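Local coordinates for protein aminoglycoside N(6')acetyltransferase (Legionella pneumophila subsp. pneumophila, PDB 3F5B) that is a GNAT-type acetyltransferase that probably transfers an acetyl group from acetyl-CoA to an amino group of an aminoglycoside, at residues N38-G43 with N133-N138; E155-A158 with V163-Y166. All blocks are in the same frame, centred on the assembly; numbering follows the deposited sequence.

How the interactions relate
The loop after strand 129-132 meets the connection between helices 35-38 and 43-57 in interaction 1 and is hydrogen-bonded to one strand of interaction 2, in which strands 151-158 and 164-171 pair at one margin of the sheet. The centres of the two interactions lie about 10 Å apart, and two probable backbone hydrogen bonds join the contacts, Pro134 O to Tyr166 N at 2.9 Å and Ile136 N to Pro164 O at 3.0 Å; Asn133 OD1 also packs on Phe156 CE2, 3.4 Å away. Cyclohexane occupies a pocket lined by Asp98, Leu99, Phe100, Ile132, Pro134 and Tyr145, so interaction 1 supplies one wall residue, while the His165 side chain stays about 6 Å from the ligand.

Interaction 1. Residues N38-G43 with N133-N138; sequences NEWLHG and NPEISN. With CHX (cyclohexane), chain D.
Trp40 and Asn138 are the closest backbone neighbours of two irregular segments, their CA atoms 7.4 Å apart, and a type I beta turn from Glu135 to Asn138, closed by Asn138 N to Glu135 O, shapes the second. No direct hydrogen bond joins the segments; the indole of Trp40 carries the contact. The Asn138 side chain lies flat over one indole face, with a first torsion that swings CG to the far side from the backbone N (chi1 -172°), amide and ring planes 3° apart. ND2 sits over the five-membered part, 3.5 Å from Trp40 CG, and Asn138 CB makes a CH-pi contact 3.6 Å from the centroid of the six-membered ring. Glu39 CG covers the opposite face toward its rim.

Glu135 instead reaches the indole edge with an extended chain, its carboxylate standing nearly perpendicular to the ring. OE1 comes within 3.3 Å of Trp40 CE3 near the ring plane, where the weakly positive C-H rim of the indole would suit a carboxylate oxygen. A water donates to both Trp40 O, at 2.9 Å, and Glu135 OE1, at 2.7 Å, bridging the two segments.

Asn138 has a second role as the N-cap of helix 139-148, its OD1 accepting a weak bond from Ala141 N. At the segment's other end, Pro134 CA lies 3.9 Å from cyclohexane C6, in the pocket that adjoins the strand-to-helix connection of the GNAT fold.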
# COMPACT_ATOMS: atom_id res chain seq x y z
N ASN A 38 2.87 13.84 -5.85
CA ASN A 38 4.22 14.37 -5.63
C ASN A 38 4.43 15.17 -4.34
O ASN A 38 5.58 15.45 -3.93
CB ASN A 38 4.72 15.14 -6.85
CG ASN A 38 4.83 14.24 -8.07
OD1 ASN A 38 4.45 14.64 -9.15
ND2 ASN A 38 5.36 13.02 -7.89
N GLU A 39 3.33 15.49 -3.67
CA GLU A 39 3.45 16.04 -2.33
C GLU A 39 4.20 15.09 -1.41
O GLU A 39 4.90 15.53 -0.51
CB GLU A 39 2.09 16.38 -1.73
CG GLU A 39 2.28 17.20 -0.43
CD GLU A 39 1.00 17.76 0.13
OE1 GLU A 39 -0.09 17.39 -0.37
OE2 GLU A 39 1.10 18.56 1.10
N TRP A 40 4.07 13.79 -1.66
CA TRP A 40 4.56 12.78 -0.73
C TRP A 40 5.54 11.83 -1.42
O TRP A 40 6.40 11.21 -0.76
CB TRP A 40 3.35 11.99 -0.15
CG TRP A 40 2.35 12.94 0.48
CD1 TRP A 40 1.07 13.18 0.09
CD2 TRP A 40 2.60 13.80 1.61
NE1 TRP A 40 0.49 14.13 0.91
CE2 TRP A 40 1.41 14.52 1.85
CE3 TRP A 40 3.71 14.03 2.43
CZ2 TRP A 40 1.30 15.45 2.89
CZ3 TRP A 40 3.60 14.94 3.46
CH2 TRP A 40 2.41 15.65 3.67
N LEU A 41 5.41 11.72 -2.74
CA LEU A 41 6.32 10.88 -3.52
C LEU A 41 7.14 11.70 -4.48
O LEU A 41 6.63 12.27 -5.45
CB LEU A 41 5.56 9.74 -4.25
CG LEU A 41 6.41 8.78 -5.11
CD1 LEU A 41 7.21 7.84 -4.20
CD2 LEU A 41 5.53 7.94 -6.05
N HIS A 42 8.45 11.76 -4.23
CA HIS A 42 9.31 12.73 -4.94
C HIS A 42 10.75 12.31 -4.72
O HIS A 42 11.01 11.43 -3.90
CB HIS A 42 9.13 14.14 -4.35
CG HIS A 42 9.23 14.16 -2.86
ND1 HIS A 42 8.13 14.35 -2.04
CD2 HIS A 42 10.28 13.94 -2.04
CE1 HIS A 42 8.51 14.26 -0.78
NE2 HIS A 42 9.81 14.02 -0.75
N GLY A 43 11.67 12.97 -5.41
CA GLY A 43 13.08 12.73 -5.18
C GLY A 43 13.44 11.27 -5.35
O GLY A 43 12.98 10.60 -6.29
N ASN A 133 4.28 2.77 6.30
CA ASN A 133 5.34 3.67 6.80
C ASN A 133 5.19 5.13 6.36
O ASN A 133 6.06 5.63 5.65
CB ASN A 133 6.70 3.13 6.35
CG ASN A 133 7.04 1.80 7.01
OD1 ASN A 133 7.39 1.76 8.18
ND2 ASN A 133 6.90 0.70 6.26
N PRO A 134 4.10 5.82 6.76
CA PRO A 134 3.96 7.18 6.23
C PRO A 134 4.84 8.21 6.91
O PRO A 134 5.28 8.00 8.06
CB PRO A 134 2.49 7.50 6.51
CG PRO A 134 2.25 6.79 7.83
CD PRO A 134 2.94 5.45 7.60
N GLU A 135 5.15 9.28 6.18
CA GLU A 135 5.79 10.47 6.73
C GLU A 135 4.87 11.07 7.80
O GLU A 135 3.67 11.19 7.58
CB GLU A 135 5.98 11.47 5.59
CG GLU A 135 6.74 12.72 5.97
CD GLU A 135 6.99 13.63 4.78
OE1 GLU A 135 6.73 13.24 3.63
OE2 GLU A 135 7.48 14.74 5.02
N ILE A 136 5.42 11.43 8.95
CA ILE A 136 4.58 11.87 10.06
C ILE A 136 3.76 13.11 9.65
O ILE A 136 2.57 13.24 10.00
CB ILE A 136 5.40 12.08 11.39
CG1 ILE A 136 6.00 10.76 11.89
CG2 ILE A 136 4.54 12.73 12.48
CD1 ILE A 136 6.70 10.86 13.24
N SER A 137 4.39 13.99 8.85
CA SER A 137 3.76 15.20 8.31
C SER A 137 2.57 14.94 7.39
O SER A 137 1.77 15.84 7.16
CB SER A 137 4.79 16.04 7.53
OG SER A 137 5.60 16.81 8.40
N ASN A 138 2.48 13.72 6.84
CA ASN A 138 1.38 13.31 5.98
C ASN A 138 0.20 12.95 6.89
O ASN A 138 -0.11 11.78 7.08
CB ASN A 138 1.81 12.13 5.08
CG ASN A 138 0.79 11.77 4.01
OD1 ASN A 138 -0.33 12.28 3.99
ND2 ASN A 138 1.19 10.88 3.11
C1 CHX D . 3.17 7.44 0.94
C2 CHX D . 2.29 6.48 0.14
C3 CHX D . 2.49 5.02 0.59
C4 CHX D . 2.01 4.81 2.03
C5 CHX D . 2.20 6.06 2.91
C6 CHX D . 3.30 7.02 2.42
O HOH W 1 6.17 11.02 2.15

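Interaction 2. Residues E155-A158 with V163-Y166; sequences EFIA and VPHY
Phe156 takes the first torsion that wedges CG between its backbone N and carbonyl carbon (chi1 69°), while His165 turns CG to the side opposite its carbonyl carbon (chi1 -67°); together these put the phenyl ring over the His165 CB rather than over the imidazole. That CB makes a CH-pi contact 3.8 Å from the phenyl centroid, offset toward the rim, with CZ and CE2 nearest. The two rings are roughly parallel but slid apart, and overlap little. Ala158 CB instead comes over one imidazole face, displaced toward the rim and 3.4 Å from His165 NE2. NE2 is hydrogen-bonded to His161 O in the chain that connects the two strands, a bond that restrains the rotation of the imidazole and ties it to that connection.

Phe156 and His165 form the antiparallel hydrogen-bonded pair of a beta hairpin, the last in the chain order of the GNAT sheet, where strand 151-158 forms one margin and strand 164-171 lies just inside it. Phe156 N donates to His165 O at 2.9 Å and His165 N to Phe156 O at 2.8 Å. The short strand axes run at 129°, a marked departure from strict antiparallel alignment.

Non-hydrogen-bonded pairs flank this one, their side chains on the other face. Glu155 and Tyr166 run alongside each other in the same direction, Glu155 CG meeting Tyr166 CD1 at 3.8 Å with the carboxylate plane steeply inclined to the ring; Ile136 packs on both residues. Toward the connection, Ile157 CD1 touches Pro164 CG at 3.9 Å, one branch tip against the proline ring.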
# COMPACT_ATOMS: atom_id res chain seq x y z
N GLU A 155 8.93 5.29 15.45
CA GLU A 155 9.26 6.33 14.47
C GLU A 155 10.64 6.06 13.90
O GLU A 155 11.45 5.39 14.52
CB GLU A 155 9.30 7.71 15.12
CG GLU A 155 7.98 8.19 15.69
CD GLU A 155 8.08 9.57 16.34
OE1 GLU A 155 9.06 10.32 16.11
OE2 GLU A 155 7.13 9.89 17.09
N PHE A 156 10.91 6.63 12.73
CA PHE A 156 12.22 6.48 12.12
C PHE A 156 12.46 7.60 11.12
O PHE A 156 11.52 8.36 10.77
CB PHE A 156 12.36 5.11 11.44
CG PHE A 156 11.49 4.91 10.23
CD1 PHE A 156 12.00 5.15 8.94
CD2 PHE A 156 10.18 4.48 10.35
CE1 PHE A 156 11.22 4.95 7.80
CE2 PHE A 156 9.38 4.28 9.20
CZ PHE A 156 9.90 4.51 7.93
N ILE A 157 13.71 7.70 10.69
CA ILE A 157 14.15 8.68 9.71
C ILE A 157 14.45 7.86 8.45
O ILE A 157 15.35 7.00 8.46
CB ILE A 157 15.41 9.45 10.19
CG1 ILE A 157 15.16 10.22 11.52
CG2 ILE A 157 15.89 10.43 9.14
CD1 ILE A 157 14.09 11.41 11.41
N ALA A 158 13.70 8.12 7.39
CA ALA A 158 13.75 7.26 6.18
C ALA A 158 14.99 7.55 5.37
O ALA A 158 15.31 8.72 5.16
CB ALA A 158 12.50 7.49 5.33
N VAL A 163 13.29 12.55 6.94
CA VAL A 163 12.41 13.28 7.83
C VAL A 163 11.70 12.22 8.70
O VAL A 163 11.76 11.02 8.40
CB VAL A 163 11.37 14.10 7.02
CG1 VAL A 163 12.10 15.15 6.15
CG2 VAL A 163 10.52 13.20 6.15
N PRO A 164 11.03 12.66 9.78
CA PRO A 164 10.36 11.64 10.59
C PRO A 164 9.21 10.91 9.89
O PRO A 164 8.41 11.54 9.16
CB PRO A 164 9.89 12.42 11.83
CG PRO A 164 10.87 13.58 11.91
CD PRO A 164 11.01 13.97 10.45
N HIS A 165 9.13 9.60 10.12
CA HIS A 165 8.09 8.72 9.60
C HIS A 165 7.62 7.82 10.76
O HIS A 165 8.36 7.60 11.72
CB HIS A 165 8.61 7.80 8.48
CG HIS A 165 9.00 8.51 7.23
ND1 HIS A 165 8.38 8.29 6.01
CD2 HIS A 165 9.96 9.43 6.99
CE1 HIS A 165 8.95 9.04 5.08
NE2 HIS A 165 9.92 9.74 5.66
N TYR A 166 6.41 7.31 10.66
CA TYR A 166 5.92 6.32 11.61
C TYR A 166 6.11 4.93 11.01
O TYR A 166 6.00 4.76 9.82
CB TYR A 166 4.42 6.49 11.84
CG TYR A 166 4.02 7.66 12.74
CD1 TYR A 166 4.62 7.84 13.98
CD2 TYR A 166 3.00 8.54 12.36
CE1 TYR A 166 4.24 8.90 14.84
CE2 TYR A 166 2.59 9.62 13.20
CZ TYR A 166 3.22 9.77 14.43
OH TYR A 166 2.85 10.79 15.25